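Local coordinates for aminotransferase, class V family protein (Trichomonas vaginalis, PDB 5F8V) that probably catalyses the pyridoxal-phosphate-dependent transfer of an amino group between O-phospho-L-serine and 2-oxoglutarate, a step of L-serine biosynthesis, at residues A95-C100 and T121-A126; W142-D147 and P168-P173; P289-R294 and M305-P310. One frame throughout, in Å; residues are numbered along the deposited sequence.

Interaction 1: residues A95-C100 and T121-A126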
ATOM      1  N   ALA A  95     -27.342  -9.844   9.911  1.00 22.30           N
ATOM      2  CA  ALA A  95     -26.328 -10.315  10.852  1.00 21.99           C
ATOM      3  C   ALA A  95     -25.015 -10.696  10.178  1.00 21.12           C
ATOM      4  O   ALA A  95     -24.980 -10.979   8.980  1.00 20.95           O
ATOM      5  CB  ALA A  95     -26.868 -11.496  11.650  1.00 22.32           C
ATOM      6  N   VAL A  96     -23.941 -10.672  10.970  1.00 19.73           N
ATOM      7  CA  VAL A  96     -22.644 -11.218  10.571  1.00 19.03           C
ATOM      8  C   VAL A  96     -22.049 -12.009  11.731  1.00 18.88           C
ATOM      9  O   VAL A  96     -22.178 -11.608  12.893  1.00 18.37           O
ATOM     10  CB  VAL A  96     -21.643 -10.128  10.127  1.00 18.48           C
ATOM     11  CG1 VAL A  96     -22.062  -9.535   8.790  1.00 17.88           C
ATOM     12  CG2 VAL A  96     -21.470  -9.045  11.197  1.00 18.50           C
ATOM     13  N   ASP A  97     -21.400 -13.129  11.406  1.00 18.47           N
ATOM     14  CA  ASP A  97     -20.782 -13.997  12.410  1.00 17.91           C
ATOM     15  C   ASP A  97     -19.250 -13.925  12.354  1.00 17.50           C
ATOM     16  O   ASP A  97     -18.643 -14.079  11.281  1.00 17.32           O
ATOM     17  CB  ASP A  97     -21.276 -15.439  12.246  1.00 18.06           C
ATOM     18  CG  ASP A  97     -22.675 -15.672  12.874  1.00 18.43           C
ATOM     19  OD1 ASP A  97     -23.080 -14.918  13.784  1.00 18.22           O
ATOM     20  OD2 ASP A  97     -23.377 -16.624  12.468  1.00 18.42           O
ATOM     21  N   TYR A  98     -18.654 -13.681  13.525  1.00 16.44           N
ATOM     22  CA  TYR A  98     -17.202 -13.644  13.723  1.00 16.20           C
ATOM     23  C   TYR A  98     -16.815 -14.683  14.769  1.00 16.41           C
ATOM     24  O   TYR A  98     -17.328 -14.651  15.885  1.00 16.46           O
ATOM     25  CB  TYR A  98     -16.775 -12.243  14.179  1.00 15.60           C
ATOM     26  CG  TYR A  98     -16.729 -11.241  13.045  1.00 15.10           C
ATOM     27  CD1 TYR A  98     -15.523 -10.920  12.431  1.00 14.90           C
ATOM     28  CD2 TYR A  98     -17.894 -10.634  12.566  1.00 15.15           C
ATOM     29  CE1 TYR A  98     -15.465 -10.024  11.383  1.00 15.17           C
ATOM     30  CE2 TYR A  98     -17.845  -9.728  11.506  1.00 15.08           C
ATOM     31  CZ  TYR A  98     -16.627  -9.428  10.921  1.00 14.95           C
ATOM     32  OH  TYR A  98     -16.539  -8.547   9.881  1.00 15.02           O
ATOM     33  N   LEU A  99     -15.952 -15.628  14.400  1.00 16.72           N
ATOM     34  CA  LEU A  99     -15.360 -16.553  15.371  1.00 16.65           C
ATOM     35  C   LEU A  99     -14.004 -15.976  15.757  1.00 16.63           C
ATOM     36  O   LEU A  99     -13.111 -15.861  14.913  1.00 16.47           O
ATOM     37  CB  LEU A  99     -15.203 -17.957  14.795  1.00 16.52           C
ATOM     38  CG  LEU A  99     -14.466 -18.973  15.689  1.00 16.47           C
ATOM     39  CD1 LEU A  99     -15.329 -19.429  16.845  1.00 16.41           C
ATOM     40  CD2 LEU A  99     -13.979 -20.167  14.881  1.00 16.37           C
ATOM     41  N   CYS A 100     -13.858 -15.625  17.029  1.00 17.12           N
ATOM     42  CA  CYS A 100     -12.641 -14.999  17.540  1.00 17.47           C
ATOM     43  C   CYS A 100     -11.804 -16.026  18.288  1.00 16.90           C
ATOM     44  O   CYS A 100     -12.117 -16.384  19.420  1.00 16.92           O
ATOM     45  CB  CYS A 100     -13.002 -13.819  18.444  1.00 18.05           C
ATOM     46  SG  CYS A 100     -13.989 -12.536  17.631  1.00 19.93           S
ATOM     47  N   THR A 121     -26.599  -7.161  13.269  1.00 20.40           N
ATOM     48  CA  THR A 121     -26.107  -7.770  14.501  1.00 21.12           C
ATOM     49  C   THR A 121     -24.688  -8.302  14.254  1.00 20.67           C
ATOM     50  O   THR A 121     -24.507  -9.207  13.452  1.00 20.91           O
ATOM     51  CB  THR A 121     -27.035  -8.915  14.969  1.00 21.31           C
ATOM     52  OG1 THR A 121     -28.369  -8.412  15.153  1.00 21.84           O
ATOM     53  CG2 THR A 121     -26.556  -9.522  16.283  1.00 21.73           C
ATOM     54  N   VAL A 122     -23.698  -7.724  14.931  1.00 20.24           N
ATOM     55  CA  VAL A 122     -22.317  -8.197  14.858  1.00 19.59           C
ATOM     56  C   VAL A 122     -22.096  -9.193  15.997  1.00 19.41           C
ATOM     57  O   VAL A 122     -21.878  -8.807  17.142  1.00 18.68           O
ATOM     58  CB  VAL A 122     -21.310  -7.038  14.948  1.00 19.77           C
ATOM     59  CG1 VAL A 122     -19.888  -7.546  14.709  1.00 19.47           C
ATOM     60  CG2 VAL A 122     -21.671  -5.934  13.953  1.00 19.28           C
ATOM     61  N   ASN A 123     -22.155 -10.479  15.660  1.00 19.35           N
ATOM     62  CA  ASN A 123     -22.192 -11.544  16.642  1.00 19.73           C
ATOM     63  C   ASN A 123     -20.841 -12.243  16.773  1.00 19.35           C
ATOM     64  O   ASN A 123     -20.272 -12.686  15.776  1.00 18.47           O
ATOM     65  CB  ASN A 123     -23.267 -12.555  16.245  1.00 20.58           C
ATOM     66  CG  ASN A 123     -23.438 -13.661  17.268  1.00 21.40           C
ATOM     67  OD1 ASN A 123     -23.518 -13.396  18.465  1.00 22.64           O
ATOM     68  ND2 ASN A 123     -23.483 -14.904  16.804  1.00 21.83           N
ATOM     69  N   SER A 124     -20.333 -12.315  18.002  1.00 19.07           N
ATOM     70  CA  SER A 124     -19.190 -13.158  18.328  1.00 19.91           C
ATOM     71  C   SER A 124     -19.697 -14.576  18.626  1.00 20.19           C
ATOM     72  O   SER A 124     -20.469 -14.770  19.563  1.00 20.71           O
ATOM     73  CB  SER A 124     -18.431 -12.597  19.527  1.00 19.97           C
ATOM     74  OG  SER A 124     -17.316 -13.414  19.834  1.00 20.79           O
ATOM     75  N   VAL A 125     -19.239 -15.541  17.831  1.00 20.24           N
ATOM     76  CA  VAL A 125     -19.784 -16.915  17.776  1.00 20.85           C
ATOM     77  C   VAL A 125     -19.499 -17.767  19.022  1.00 21.03           C
ATOM     78  O   VAL A 125     -20.363 -18.555  19.451  1.00 20.33           O
ATOM     79  CB  VAL A 125     -19.254 -17.639  16.502  1.00 21.18           C
ATOM     80  CG1 VAL A 125     -19.430 -19.144  16.563  1.00 21.60           C
ATOM     81  CG2 VAL A 125     -19.939 -17.089  15.259  1.00 21.02           C
ATOM     82  N   ALA A 126     -18.291 -17.629  19.570  1.00 20.99           N
ATOM     83  CA  ALA A 126     -17.857 -18.378  20.754  1.00 22.15           C
ATOM     84  C   ALA A 126     -17.424 -17.444  21.888  1.00 23.23           C
ATOM     85  O   ALA A 126     -16.690 -17.862  22.787  1.00 23.43           O
ATOM     86  CB  ALA A 126     -16.716 -19.323  20.384  1.00 22.15           C
TER
HETATM   87  O   HOH W   1     -16.113 -15.688  18.968  1.00 13.52           O
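Asp97 and Asn123 sit abreast on two neighbouring parallel strands, 95-98 and 121-124, their side chains pointing the same way on the sheet face they share with Ala95 and Thr121. From the backbone outward, CB of Asp97 packs on CG2 of Val125 at 3.7 Å, and CG lies scarcely farther from the same methyl. At the tip, OD1 accepts a hydrogen bond from ND2 of Asn123 (3.0 Å). The bond is nearly straight and lies in the amide plane of Asn123, but it reaches OD1 from above the carboxylate plane, 38° out of it. OD1 is also bonded to OG of Ser145. With CG anti to its backbone N (chi1 -176°), Asn123 brings its amide up to the carboxylate; ND2 also bonds Lys143 O, and these two acceptors fix the rotation of the amide.

Four backbone bonds join the two segments: Val96 N to Thr121 O, Asn123 N to Val96 O, Tyr98 N to Asn123 O and Val125 N to Tyr98 O. Beyond the last pair the backbones are joined by a water, which accepts from Cys100 N and Ala126 N, each at 3.0 Å, and lies 2.7 Å from Ser124 OG. On the face of Val96, Val122 and Tyr98, CG2 of Val96 meets CG1 of Val122 at 4.1 Å. Past the paired strand residues, CD1 of Leu99 touches CB of Ala126 at 3.8 Å.

The two strands are joined by helix 103-115 in a beta-alpha-beta crossover, and Phe109 of that helix lies against Tyr98, Cys100 and Val122. Strand 121-124 is the outermost strand on its side of the seven-stranded mixed sheet, whereas strand 95-98 is flanked on its other side by strand 148-154, whose Tyr150 bonds the hydroxyl of Tyr98.

Interaction 2: residues W142-D147 and P168-P173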
ATOM      1  N   TRP A 142     -20.755 -23.230  19.326  1.00 22.22           N
ATOM      2  CA  TRP A 142     -20.878 -22.046  18.485  1.00 23.39           C
ATOM      3  C   TRP A 142     -22.350 -21.653  18.368  1.00 24.62           C
ATOM      4  O   TRP A 142     -23.204 -22.508  18.109  1.00 23.61           O
ATOM      5  CB  TRP A 142     -20.313 -22.315  17.083  1.00 23.32           C
ATOM      6  CG  TRP A 142     -18.824 -22.612  17.029  1.00 23.19           C
ATOM      7  CD1 TRP A 142     -17.970 -22.774  18.087  1.00 22.77           C
ATOM      8  CD2 TRP A 142     -18.039 -22.828  15.850  1.00 23.33           C
ATOM      9  NE1 TRP A 142     -16.707 -23.070  17.639  1.00 22.88           N
ATOM     10  CE2 TRP A 142     -16.717 -23.103  16.271  1.00 22.83           C
ATOM     11  CE3 TRP A 142     -18.320 -22.794  14.476  1.00 23.26           C
ATOM     12  CZ2 TRP A 142     -15.682 -23.360  15.371  1.00 23.05           C
ATOM     13  CZ3 TRP A 142     -17.292 -23.053  13.577  1.00 23.22           C
ATOM     14  CH2 TRP A 142     -15.985 -23.337  14.030  1.00 23.60           C
ATOM     15  N   LYS A 143     -22.626 -20.364  18.572  1.00 25.98           N
ATOM     16  CA  LYS A 143     -23.966 -19.795  18.433  1.00 27.62           C
ATOM     17  C   LYS A 143     -23.994 -18.946  17.165  1.00 28.22           C
ATOM     18  O   LYS A 143     -23.523 -17.808  17.164  1.00 29.02           O
ATOM     19  CB  LYS A 143     -24.334 -18.961  19.674  1.00 29.11           C
ATOM     20  CG  LYS A 143     -25.103 -19.724  20.754  1.00 30.69           C
ATOM     21  CD  LYS A 143     -24.370 -20.969  21.237  1.00 32.22           C
ATOM     22  CE  LYS A 143     -25.201 -21.777  22.215  1.00 33.97           C
ATOM     23  NZ  LYS A 143     -24.549 -23.081  22.540  1.00 34.92           N
ATOM     24  N   LEU A 144     -24.527 -19.520  16.086  1.00 28.43           N
ATOM     25  CA  LEU A 144     -24.588 -18.844  14.790  1.00 28.40           C
ATOM     26  C   LEU A 144     -25.854 -17.995  14.685  1.00 28.21           C
ATOM     27  O   LEU A 144     -26.848 -18.263  15.358  1.00 28.00           O
ATOM     28  CB  LEU A 144     -24.539 -19.861  13.642  1.00 28.71           C
ATOM     29  CG  LEU A 144     -23.472 -20.961  13.690  1.00 28.71           C
ATOM     30  CD1 LEU A 144     -23.441 -21.694  12.356  1.00 28.98           C
ATOM     31  CD2 LEU A 144     -22.092 -20.423  14.045  1.00 28.03           C
ATOM     32  N   SER A 145     -25.802 -16.980  13.825  1.00 27.99           N
ATOM     33  CA  SER A 145     -26.911 -16.047  13.623  1.00 27.95           C
ATOM     34  C   SER A 145     -27.802 -16.536  12.491  1.00 28.51           C
ATOM     35  O   SER A 145     -27.330 -17.196  11.564  1.00 27.74           O
ATOM     36  CB  SER A 145     -26.379 -14.655  13.301  1.00 27.55           C
ATOM     37  OG  SER A 145     -25.629 -14.149  14.386  1.00 27.06           O
ATOM     38  N   GLU A 146     -29.084 -16.187  12.563  1.00 29.60           N
ATOM     39  CA  GLU A 146     -30.090 -16.722  11.643  1.00 31.23           C
ATOM     40  C   GLU A 146     -29.827 -16.303  10.198  1.00 30.02           C
ATOM     41  O   GLU A 146     -29.737 -17.152   9.307  1.00 31.69           O
ATOM     42  CB  GLU A 146     -31.504 -16.287  12.070  1.00 33.63           C
ATOM     43  CG  GLU A 146     -32.634 -17.037  11.369  1.00 36.22           C
ATOM     44  CD  GLU A 146     -33.986 -16.357  11.539  1.00 38.65           C
ATOM     45  OE1 GLU A 146     -34.606 -15.991  10.514  1.00 40.61           O
ATOM     46  OE2 GLU A 146     -34.428 -16.184  12.698  1.00 39.37           O
ATOM     47  N   ASP A 147     -29.695 -15.000   9.979  1.00 27.89           N
ATOM     48  CA  ASP A 147     -29.558 -14.440   8.631  1.00 26.88           C
ATOM     49  C   ASP A 147     -28.144 -13.877   8.446  1.00 24.24           C
ATOM     50  O   ASP A 147     -27.970 -12.717   8.094  1.00 24.28           O
ATOM     51  CB  ASP A 147     -30.632 -13.357   8.416  1.00 27.04           C
ATOM     52  CG  ASP A 147     -30.686 -12.852   6.982  1.00 28.08           C
ATOM     53  OD1 ASP A 147     -30.633 -13.671   6.039  1.00 28.98           O
ATOM     54  OD2 ASP A 147     -30.777 -11.623   6.801  1.00 29.37           O
ATOM     55  N   PRO A 168     -13.942 -24.680   8.792  1.00 20.94           N
ATOM     56  CA  PRO A 168     -15.156 -24.999   9.544  1.00 21.54           C
ATOM     57  C   PRO A 168     -16.339 -25.362   8.639  1.00 22.28           C
ATOM     58  O   PRO A 168     -16.369 -24.976   7.461  1.00 21.90           O
ATOM     59  CB  PRO A 168     -15.463 -23.700  10.298  1.00 21.12           C
ATOM     60  CG  PRO A 168     -14.182 -22.955  10.339  1.00 21.22           C
ATOM     61  CD  PRO A 168     -13.478 -23.309   9.066  1.00 20.99           C
ATOM     62  N   ASP A 169     -17.282 -26.110   9.206  1.00 22.79           N
ATOM     63  CA  ASP A 169     -18.539 -26.452   8.554  1.00 23.61           C
ATOM     64  C   ASP A 169     -19.649 -25.575   9.140  1.00 22.17           C
ATOM     65  O   ASP A 169     -20.086 -25.787  10.272  1.00 21.37           O
ATOM     66  CB  ASP A 169     -18.839 -27.940   8.775  1.00 25.59           C
ATOM     67  CG  ASP A 169     -20.055 -28.424   8.003  1.00 27.89           C
ATOM     68  OD1 ASP A 169     -20.417 -27.804   6.974  1.00 30.59           O
ATOM     69  OD2 ASP A 169     -20.637 -29.452   8.419  1.00 29.37           O
ATOM     70  N   VAL A 170     -20.068 -24.569   8.377  1.00 20.79           N
ATOM     71  CA  VAL A 170     -21.137 -23.662   8.785  1.00 19.97           C
ATOM     72  C   VAL A 170     -21.992 -23.292   7.574  1.00 20.44           C
ATOM     73  O   VAL A 170     -21.516 -23.373   6.434  1.00 19.66           O
ATOM     74  CB  VAL A 170     -20.601 -22.369   9.452  1.00 19.75           C
ATOM     75  CG1 VAL A 170     -19.881 -22.691  10.755  1.00 19.90           C
ATOM     76  CG2 VAL A 170     -19.706 -21.579   8.509  1.00 19.53           C
ATOM     77  N   PRO A 171     -23.256 -22.883   7.806  1.00 21.31           N
ATOM     78  CA  PRO A 171     -24.110 -22.565   6.652  1.00 21.28           C
ATOM     79  C   PRO A 171     -23.606 -21.383   5.815  1.00 21.07           C
ATOM     80  O   PRO A 171     -23.471 -21.519   4.598  1.00 20.01           O
ATOM     81  CB  PRO A 171     -25.466 -22.255   7.298  1.00 22.02           C
ATOM     82  CG  PRO A 171     -25.453 -23.037   8.572  1.00 22.01           C
ATOM     83  CD  PRO A 171     -24.036 -22.888   9.061  1.00 21.84           C
ATOM     84  N   ALA A 172     -23.291 -20.260   6.465  1.00 20.78           N
ATOM     85  CA  ALA A 172     -22.896 -19.049   5.739  1.00 20.79           C
ATOM     86  C   ALA A 172     -21.539 -19.225   5.039  1.00 20.91           C
ATOM     87  O   ALA A 172     -20.728 -20.066   5.458  1.00 20.38           O
ATOM     88  CB  ALA A 172     -22.871 -17.846   6.668  1.00 20.94           C
ATOM     89  N   PRO A 173     -21.299 -18.453   3.959  1.00 20.18           N
ATOM     90  CA  PRO A 173     -19.992 -18.524   3.296  1.00 19.87           C
ATOM     91  C   PRO A 173     -18.855 -18.012   4.184  1.00 18.62           C
ATOM     92  O   PRO A 173     -19.048 -17.086   4.974  1.00 18.61           O
ATOM     93  CB  PRO A 173     -20.164 -17.645   2.046  1.00 19.92           C
ATOM     94  CG  PRO A 173     -21.388 -16.837   2.285  1.00 20.36           C
ATOM     95  CD  PRO A 173     -22.265 -17.653   3.185  1.00 20.50           C
TER
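Trp142 and Leu144 reach from one loop onto Pro168, Val170 and Pro171 of another, in an apolar contact between two loops that lead into adjacent inner strands of the mixed sheet in the alpha/beta fold of this class-V aminotransferase. Residues 142-147 lead into strand 148-154, and residues 168-173 lead into strand 174-177, its parallel neighbour.

Trp142 comes first and presents an edge of its indole rather than a face. The six-membered ring points CZ3 and CH2 at Pro168, whose CB is 3.8 Å from CH2, and CZ3 also lies 3.8 Å from CG1 of Val170. CB of Pro168 and CG1 of Val170 both lie near the plane of the indole, and the side chains of Pro168 and Val170 each cross that of Trp142 at about a right angle. The orientation of the indole is secured from its pyrrole side, where NE1 bonds the carbonyl of Pro137, and the ring of Phe151 of strand 148-154 meets the indole, the planes about 20° apart.

Two residues on, Leu144 makes its contact through a single methyl group, CD1, which chi2 of -170° extends toward the second loop. CG1 of Val170, which meets the indole edge, also touches this methyl, 4.0 Å from CD1. That same CD1 comes nearer still to the proline ring that follows, 3.6 Å from CD of Pro171.

Interaction 3: residues P289-R294 and M305-P310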
ATOM      1  N   PRO A 289      12.374 -29.286  29.822  1.00 23.81           N
ATOM      2  CA  PRO A 289      11.661 -28.724  30.992  1.00 23.44           C
ATOM      3  C   PRO A 289      11.680 -27.188  31.120  1.00 22.56           C
ATOM      4  O   PRO A 289      10.847 -26.637  31.838  1.00 21.90           O
ATOM      5  CB  PRO A 289      12.390 -29.361  32.188  1.00 24.15           C
ATOM      6  CG  PRO A 289      13.758 -29.654  31.679  1.00 23.98           C
ATOM      7  CD  PRO A 289      13.548 -30.078  30.245  1.00 24.31           C
ATOM      8  N   ASN A 290      12.596 -26.507  30.434  1.00 21.40           N
ATOM      9  CA  ASN A 290      12.650 -25.039  30.481  1.00 21.57           C
ATOM     10  C   ASN A 290      11.617 -24.303  29.623  1.00 20.59           C
ATOM     11  O   ASN A 290      11.451 -23.085  29.777  1.00 20.47           O
ATOM     12  CB  ASN A 290      14.048 -24.563  30.102  1.00 22.91           C
ATOM     13  CG  ASN A 290      15.099 -25.059  31.071  1.00 24.14           C
ATOM     14  OD1 ASN A 290      15.067 -24.709  32.254  1.00 26.68           O
ATOM     15  ND2 ASN A 290      16.028 -25.886  30.588  1.00 23.84           N
ATOM     16  N   PHE A 291      10.939 -25.024  28.726  1.00 19.71           N
ATOM     17  CA  PHE A 291       9.984 -24.416  27.794  1.00 19.34           C
ATOM     18  C   PHE A 291       8.650 -25.180  27.766  1.00 18.71           C
ATOM     19  O   PHE A 291       8.618 -26.407  27.897  1.00 19.61           O
ATOM     20  CB  PHE A 291      10.584 -24.348  26.378  1.00 18.96           C
ATOM     21  CG  PHE A 291      11.938 -23.682  26.314  1.00 18.23           C
ATOM     22  CD1 PHE A 291      12.058 -22.299  26.408  1.00 17.85           C
ATOM     23  CD2 PHE A 291      13.093 -24.437  26.151  1.00 17.99           C
ATOM     24  CE1 PHE A 291      13.301 -21.682  26.346  1.00 17.58           C
ATOM     25  CE2 PHE A 291      14.344 -23.822  26.080  1.00 17.79           C
ATOM     26  CZ  PHE A 291      14.445 -22.448  26.179  1.00 17.53           C
ATOM     27  N   VAL A 292       7.562 -24.435  27.590  1.00 18.77           N
ATOM     28  CA  VAL A 292       6.211 -25.004  27.481  1.00 18.62           C
ATOM     29  C   VAL A 292       5.392 -24.304  26.397  1.00 18.37           C
ATOM     30  O   VAL A 292       5.529 -23.097  26.187  1.00 18.81           O
ATOM     31  CB  VAL A 292       5.428 -24.893  28.817  1.00 18.35           C
ATOM     32  CG1 VAL A 292       6.149 -25.644  29.928  1.00 18.34           C
ATOM     33  CG2 VAL A 292       5.184 -23.435  29.218  1.00 18.17           C
ATOM     34  N   ASN A 293       4.548 -25.077  25.717  1.00 18.24           N
ATOM     35  CA  ASN A 293       3.525 -24.555  24.812  1.00 18.53           C
ATOM     36  C   ASN A 293       2.246 -25.309  25.137  1.00 19.41           C
ATOM     37  O   ASN A 293       2.258 -26.537  25.188  1.00 19.44           O
ATOM     38  CB  ASN A 293       3.927 -24.755  23.342  1.00 17.53           C
ATOM     39  CG  ASN A 293       2.761 -24.549  22.363  1.00 17.14           C
ATOM     40  OD1 ASN A 293       1.803 -25.324  22.345  1.00 16.44           O
ATOM     41  ND2 ASN A 293       2.860 -23.523  21.523  1.00 16.93           N
ATOM     42  N   ARG A 294       1.158 -24.563  25.321  1.00 21.28           N
ATOM     43  CA  ARG A 294      -0.123 -25.093  25.828  1.00 22.71           C
ATOM     44  C   ARG A 294      -1.113 -25.512  24.745  1.00 22.20           C
ATOM     45  O   ARG A 294      -2.137 -26.109  25.059  1.00 22.08           O
ATOM     46  CB  ARG A 294      -0.836 -24.034  26.694  1.00 23.98           C
ATOM     47  CG  ARG A 294      -0.554 -24.129  28.178  1.00 26.17           C
ATOM     48  CD  ARG A 294      -1.423 -23.145  28.946  1.00 27.83           C
ATOM     49  NE  ARG A 294      -0.867 -22.816  30.256  1.00 29.75           N
ATOM     50  CZ  ARG A 294      -1.346 -21.880  31.077  1.00 30.41           C
ATOM     51  NH1 ARG A 294      -2.416 -21.160  30.750  1.00 30.02           N
ATOM     52  NH2 ARG A 294      -0.740 -21.661  32.242  1.00 31.22           N
ATOM     53  N   MET A 305       5.048 -20.466  16.473  1.00 18.22           N
ATOM     54  CA  MET A 305       5.211 -21.392  17.574  1.00 18.79           C
ATOM     55  C   MET A 305       5.568 -20.606  18.821  1.00 18.37           C
ATOM     56  O   MET A 305       6.749 -20.449  19.117  1.00 17.15           O
ATOM     57  CB  MET A 305       6.318 -22.397  17.234  1.00 20.03           C
ATOM     58  CG  MET A 305       5.877 -23.419  16.203  1.00 21.18           C
ATOM     59  SD  MET A 305       7.027 -23.719  14.872  1.00 23.53           S
ATOM     60  CE  MET A 305       6.588 -22.438  13.707  1.00 23.49           C
ATOM     61  N   PRO A 306       4.547 -20.088  19.544  1.00 18.18           N
ATOM     62  CA  PRO A 306       4.862 -19.476  20.831  1.00 18.12           C
ATOM     63  C   PRO A 306       5.337 -20.522  21.830  1.00 17.95           C
ATOM     64  O   PRO A 306       5.011 -21.709  21.711  1.00 17.24           O
ATOM     65  CB  PRO A 306       3.544 -18.827  21.282  1.00 18.48           C
ATOM     66  CG  PRO A 306       2.481 -19.411  20.424  1.00 18.32           C
ATOM     67  CD  PRO A 306       3.121 -19.977  19.194  1.00 18.11           C
ATOM     68  N   PHE A 307       6.157 -20.078  22.769  1.00 18.37           N
ATOM     69  CA  PHE A 307       6.559 -20.903  23.903  1.00 18.30           C
ATOM     70  C   PHE A 307       7.064 -20.006  25.021  1.00 18.30           C
ATOM     71  O   PHE A 307       7.449 -18.864  24.792  1.00 18.22           O
ATOM     72  CB  PHE A 307       7.584 -21.980  23.510  1.00 18.30           C
ATOM     73  CG  PHE A 307       8.860 -21.454  22.903  1.00 18.74           C
ATOM     74  CD1 PHE A 307       8.923 -21.106  21.557  1.00 18.38           C
ATOM     75  CD2 PHE A 307      10.025 -21.371  23.662  1.00 18.68           C
ATOM     76  CE1 PHE A 307      10.105 -20.658  20.990  1.00 18.65           C
ATOM     77  CE2 PHE A 307      11.214 -20.915  23.105  1.00 18.33           C
ATOM     78  CZ  PHE A 307      11.260 -20.565  21.766  1.00 18.72           C
ATOM     79  N   PHE A 308       7.016 -20.529  26.235  1.00 19.26           N
ATOM     80  CA  PHE A 308       7.228 -19.729  27.428  1.00 19.75           C
ATOM     81  C   PHE A 308       8.133 -20.422  28.420  1.00 20.06           C
ATOM     82  O   PHE A 308       8.350 -21.629  28.355  1.00 19.38           O
ATOM     83  CB  PHE A 308       5.882 -19.446  28.094  1.00 19.84           C
ATOM     84  CG  PHE A 308       4.954 -18.634  27.250  1.00 19.99           C
ATOM     85  CD1 PHE A 308       4.889 -17.257  27.399  1.00 20.85           C
ATOM     86  CD2 PHE A 308       4.137 -19.249  26.312  1.00 19.76           C
ATOM     87  CE1 PHE A 308       4.031 -16.501  26.613  1.00 21.17           C
ATOM     88  CE2 PHE A 308       3.285 -18.500  25.518  1.00 20.63           C
ATOM     89  CZ  PHE A 308       3.232 -17.123  25.668  1.00 20.91           C
ATOM     90  N   ARG A 309       8.631 -19.632  29.366  1.00 21.60           N
ATOM     91  CA  ARG A 309       9.210 -20.169  30.595  1.00 23.10           C
ATOM     92  C   ARG A 309       8.127 -21.051  31.225  1.00 23.43           C
ATOM     93  O   ARG A 309       6.942 -20.819  30.972  1.00 23.14           O
ATOM     94  CB  ARG A 309       9.571 -19.041  31.568  1.00 23.46           C
ATOM     95  CG  ARG A 309      10.721 -18.157  31.127  1.00 24.05           C
ATOM     96  CD  ARG A 309      10.919 -16.942  32.026  1.00 24.50           C
ATOM     97  NE  ARG A 309       9.692 -16.145  32.147  1.00 25.09           N
ATOM     98  CZ  ARG A 309       8.825 -16.193  33.166  1.00 25.22           C
ATOM     99  NH1 ARG A 309       9.020 -16.993  34.220  1.00 25.56           N
ATOM    100  NH2 ARG A 309       7.734 -15.435  33.126  1.00 24.99           N
ATOM    101  N   PRO A 310       8.513 -22.041  32.055  1.00 24.79           N
ATOM    102  CA  PRO A 310       7.543 -23.019  32.588  1.00 25.74           C
ATOM    103  C   PRO A 310       6.236 -22.445  33.177  1.00 27.22           C
ATOM    104  O   PRO A 310       5.172 -23.063  33.025  1.00 28.01           O
ATOM    105  CB  PRO A 310       8.351 -23.747  33.668  1.00 25.03           C
ATOM    106  CG  PRO A 310       9.754 -23.647  33.199  1.00 24.73           C
ATOM    107  CD  PRO A 310       9.858 -22.268  32.620  1.00 24.74           C
TER
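Val292 and Phe308 pair as a single antiparallel bridge, extending the path of strand 304-307, which on its other side pairs with strand 345-348 in a small two-stranded antiparallel sheet. Val292 N binds Phe308 O and Phe308 N binds Val292 O, both at 3.0 Å, the mark of a hydrogen-bonded pair. A side chain adds a third bond: CG of Asn293 is anti to its backbone N (chi1 166°), and ND2 reaches Pro306 O at 2.8 Å, almost straight and in the amide plane. Its OD1 is bonded by Arg300 NE and Ile295 N, so the amide is held at both ends.

The aromatic link is an offset edge-to-face pair, with the edge of Phe307 toward the face of Phe291, centroids 5.4 Å apart and planes at 82°. Met365 of helix 355-367 touches both side chains.

Carbon-to-carbonyl contacts of valine and proline complete the join. CG2 of Val292 lies 3.6 Å from Arg309 O, and the Pro310 ring rests against two carbonyls of the facing loop, with its CG 3.5 Å from Pro289 O and its CD 3.4 Å from Asn290 O.

In the fold
Interactions 1 and 2 are neighbours, their centres about 9 Å apart: interaction 1 joins the outermost strand 121-124 to the mixed sheet, and interaction 2 joins loops leading into inner strands 148-154 and 174-177. Ser145 and Lys143 of loop 142-147 tie it to Asp97 and Asn123, while CB of Trp142 packs on CG1 of Val125. Interaction 1 is the more buried and is built mainly from main-chain bonds, with one side-chain bond beside them, whereas interaction 2 is wholly apolar and runs out to exposed Pro171. Interaction 3 lies apart, its nearest atoms about 15 Å from interaction 1. It combines backbone bonds with an aromatic pair, buried at Phe291 and Phe307 but exposed at Pro289 and Pro310.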